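Local coordinates for protein DegQ (Legionella fallonii, PDB 3PV5) that is an HtrA-family serine protease, probably also a chaperone, that assembles into large 12-subunit, self-compartmentizing particles, pairing a trypsin-like domain with two PDZ domains, at residues G283-Q288 with G303-Q308. Numbering follows the deposited sequence.
Sequences GALVSQ and GDIITQ
A284 and I306 form an antiparallel hydrogen-bonded pair: A284 N reaches I306 O at 2.8 Å, in the carbonyl plane, and I306 N returns to A284 O at 2.7 Å. The ladder continues with V286 N meeting D304 O nearly head-on (N-H...O 174°) and ends where G303 N donates to V286 O. The positive phi of G303 (107°) would press a beta carbon against the preceding carbonyl O, which calls for glycine as the chain turns into the strand.

The tight part is apolar. On one face, I306 CG1, anti to its carbonyl carbon (chi1 -65°), extends CD1 to V286 CG2, 3.8 Å away, while the single methyl of A284 fits between I306, V264 and I314. On the other face, L285 CD1 comes 4.2 Å from I305 CG1, and I305 CG2 lies 3.6 Å from G283 CA, where a beta carbon would clash. D304 suits the strand's entrance: OD2 accepts a hydrogen bond from K301 N and OD1 forms a salt bridge with R339.

The solvent side is at T307 and Q308, partly exposed and bulged against I336. Buried S287 and Q288 turn from 303-308 to a classic bulge against F263; the amide of Q288, donor and acceptor at once, bonds P443 O and S445 OG of a second subunit. The two strands form the middle of a PDZ domain's curled antiparallel sheet, between 262-266 and 332-339.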
ATOM      1  N   GLY A 283     -58.736  14.113  -9.036  1.00 38.21           N
ATOM      2  CA  GLY A 283     -58.378  15.512  -8.968  1.00 36.80           C
ATOM      3  C   GLY A 283     -57.027  15.637  -8.318  1.00 35.27           C
ATOM      4  O   GLY A 283     -56.426  14.620  -7.886  1.00 33.61           O
ATOM      5  N   ALA A 284     -56.553  16.882  -8.253  1.00 33.28           N
ATOM      6  CA  ALA A 284     -55.248  17.172  -7.695  1.00 32.23           C
ATOM      7  C   ALA A 284     -55.435  18.035  -6.458  1.00 31.26           C
ATOM      8  O   ALA A 284     -56.079  19.069  -6.532  1.00 29.97           O
ATOM      9  CB  ALA A 284     -54.358  17.861  -8.700  1.00 30.78           C
ATOM     10  N   LEU A 285     -54.840  17.604  -5.327  1.00 31.19           N
ATOM     11  CA  LEU A 285     -55.034  18.264  -4.054  1.00 29.86           C
ATOM     12  C   LEU A 285     -54.030  19.388  -3.962  1.00 30.46           C
ATOM     13  O   LEU A 285     -52.827  19.189  -4.147  1.00 30.45           O
ATOM     14  CB  LEU A 285     -54.878  17.269  -2.926  1.00 29.06           C
ATOM     15  CG  LEU A 285     -55.089  17.758  -1.474  1.00 28.76           C
ATOM     16  CD1 LEU A 285     -56.370  18.584  -1.280  1.00 28.49           C
ATOM     17  CD2 LEU A 285     -55.018  16.551  -0.483  1.00 23.99           C
ATOM     18  N   VAL A 286     -54.525  20.587  -3.706  1.00 30.61           N
ATOM     19  CA  VAL A 286     -53.652  21.705  -3.469  1.00 31.14           C
ATOM     20  C   VAL A 286     -53.201  21.644  -2.005  1.00 32.00           C
ATOM     21  O   VAL A 286     -54.035  21.758  -1.071  1.00 31.43           O
ATOM     22  CB  VAL A 286     -54.389  23.078  -3.663  1.00 31.29           C
ATOM     23  CG1 VAL A 286     -53.435  24.257  -3.194  1.00 28.97           C
ATOM     24  CG2 VAL A 286     -54.869  23.256  -5.060  1.00 29.84           C
ATOM     25  N   SER A 287     -51.901  21.537  -1.810  1.00 33.45           N
ATOM     26  CA  SER A 287     -51.308  21.433  -0.474  1.00 35.64           C
ATOM     27  C   SER A 287     -50.838  22.768   0.063  1.00 36.68           C
ATOM     28  O   SER A 287     -50.726  22.942   1.282  1.00 37.21           O
ATOM     29  CB  SER A 287     -50.147  20.446  -0.469  1.00 36.21           C
ATOM     30  OG  SER A 287     -49.217  20.731  -1.499  1.00 37.31           O
ATOM     31  N   GLN A 288     -50.583  23.724  -0.827  1.00 38.15           N
ATOM     32  CA  GLN A 288     -50.152  25.042  -0.399  1.00 39.25           C
ATOM     33  C   GLN A 288     -50.324  26.071  -1.511  1.00 38.83           C
ATOM     34  O   GLN A 288     -50.135  25.772  -2.652  1.00 38.26           O
ATOM     35  CB  GLN A 288     -48.676  24.966   0.079  1.00 40.51           C
ATOM     36  CG  GLN A 288     -47.594  25.750  -0.721  1.00 42.27           C
ATOM     37  CD  GLN A 288     -46.190  25.689  -0.091  1.00 46.18           C
ATOM     38  OE1 GLN A 288     -45.996  25.144   1.002  1.00 47.59           O
ATOM     39  NE2 GLN A 288     -45.199  26.273  -0.785  1.00 45.29           N
ATOM     40  N   GLY A 303     -56.492  22.949   0.024  1.00 33.37           N
ATOM     41  CA  GLY A 303     -57.573  22.023   0.263  1.00 32.64           C
ATOM     42  C   GLY A 303     -58.478  21.957  -0.940  1.00 32.91           C
ATOM     43  O   GLY A 303     -59.354  21.079  -1.030  1.00 34.17           O
ATOM     44  N   ASP A 304     -58.317  22.896  -1.864  1.00 32.76           N
ATOM     45  CA  ASP A 304     -59.044  22.832  -3.113  1.00 32.90           C
ATOM     46  C   ASP A 304     -58.625  21.575  -3.857  1.00 32.14           C
ATOM     47  O   ASP A 304     -57.481  21.133  -3.743  1.00 32.55           O
ATOM     48  CB  ASP A 304     -58.751  24.047  -3.996  1.00 33.15           C
ATOM     49  CG  ASP A 304     -59.346  25.358  -3.461  1.00 36.86           C
ATOM     50  OD1 ASP A 304     -60.124  25.351  -2.465  1.00 36.78           O
ATOM     51  OD2 ASP A 304     -58.995  26.414  -4.057  1.00 37.62           O
ATOM     52  N   ILE A 305     -59.519  21.006  -4.640  1.00 32.17           N
ATOM     53  CA  ILE A 305     -59.131  19.887  -5.488  1.00 33.58           C
ATOM     54  C   ILE A 305     -59.265  20.266  -6.932  1.00 34.42           C
ATOM     55  O   ILE A 305     -60.397  20.430  -7.420  1.00 36.00           O
ATOM     56  CB  ILE A 305     -59.944  18.678  -5.243  1.00 33.59           C
ATOM     57  CG1 ILE A 305     -59.617  18.122  -3.842  1.00 33.99           C
ATOM     58  CG2 ILE A 305     -59.621  17.652  -6.317  1.00 32.80           C
ATOM     59  CD1 ILE A 305     -60.693  17.203  -3.322  1.00 35.24           C
ATOM     60  N   ILE A 306     -58.128  20.433  -7.606  1.00 34.62           N
ATOM     61  CA  ILE A 306     -58.145  20.863  -8.995  1.00 35.68           C
ATOM     62  C   ILE A 306     -58.660  19.747  -9.895  1.00 37.84           C
ATOM     63  O   ILE A 306     -58.191  18.626  -9.771  1.00 38.15           O
ATOM     64  CB  ILE A 306     -56.786  21.300  -9.471  1.00 34.58           C
ATOM     65  CG1 ILE A 306     -56.352  22.535  -8.728  1.00 31.91           C
ATOM     66  CG2 ILE A 306     -56.861  21.677 -10.911  1.00 35.24           C
ATOM     67  CD1 ILE A 306     -54.929  22.811  -8.881  1.00 30.66           C
ATOM     68  N   THR A 307     -59.639  20.046 -10.762  1.00 40.26           N
ATOM     69  CA  THR A 307     -60.252  19.018 -11.630  1.00 42.18           C
ATOM     70  C   THR A 307     -60.127  19.253 -13.118  1.00 43.75           C
ATOM     71  O   THR A 307     -60.265  18.325 -13.918  1.00 44.32           O
ATOM     72  CB  THR A 307     -61.744  18.822 -11.368  1.00 42.30           C
ATOM     73  OG1 THR A 307     -62.432  20.080 -11.509  1.00 43.70           O
ATOM     74  CG2 THR A 307     -61.964  18.208  -9.997  1.00 41.17           C
ATOM     75  N   GLN A 308     -59.841  20.480 -13.488  1.00 45.78           N
ATOM     76  CA  GLN A 308     -59.661  20.815 -14.847  1.00 47.49           C
ATOM     77  C   GLN A 308     -58.723  22.001 -14.868  1.00 48.80           C
ATOM     78  O   GLN A 308     -58.888  22.936 -14.106  1.00 47.93           O
ATOM     79  CB  GLN A 308     -61.019  21.201 -15.465  1.00 47.76           C
ATOM     80  CG  GLN A 308     -61.122  20.988 -16.997  1.00 49.26           C
ATOM     81  CD  GLN A 308     -62.396  21.551 -17.616  1.00 49.66           C
ATOM     82  OE1 GLN A 308     -62.342  22.347 -18.565  1.00 52.66           O
ATOM     83  NE2 GLN A 308     -63.529  21.179 -17.067  1.00 46.26           N
TER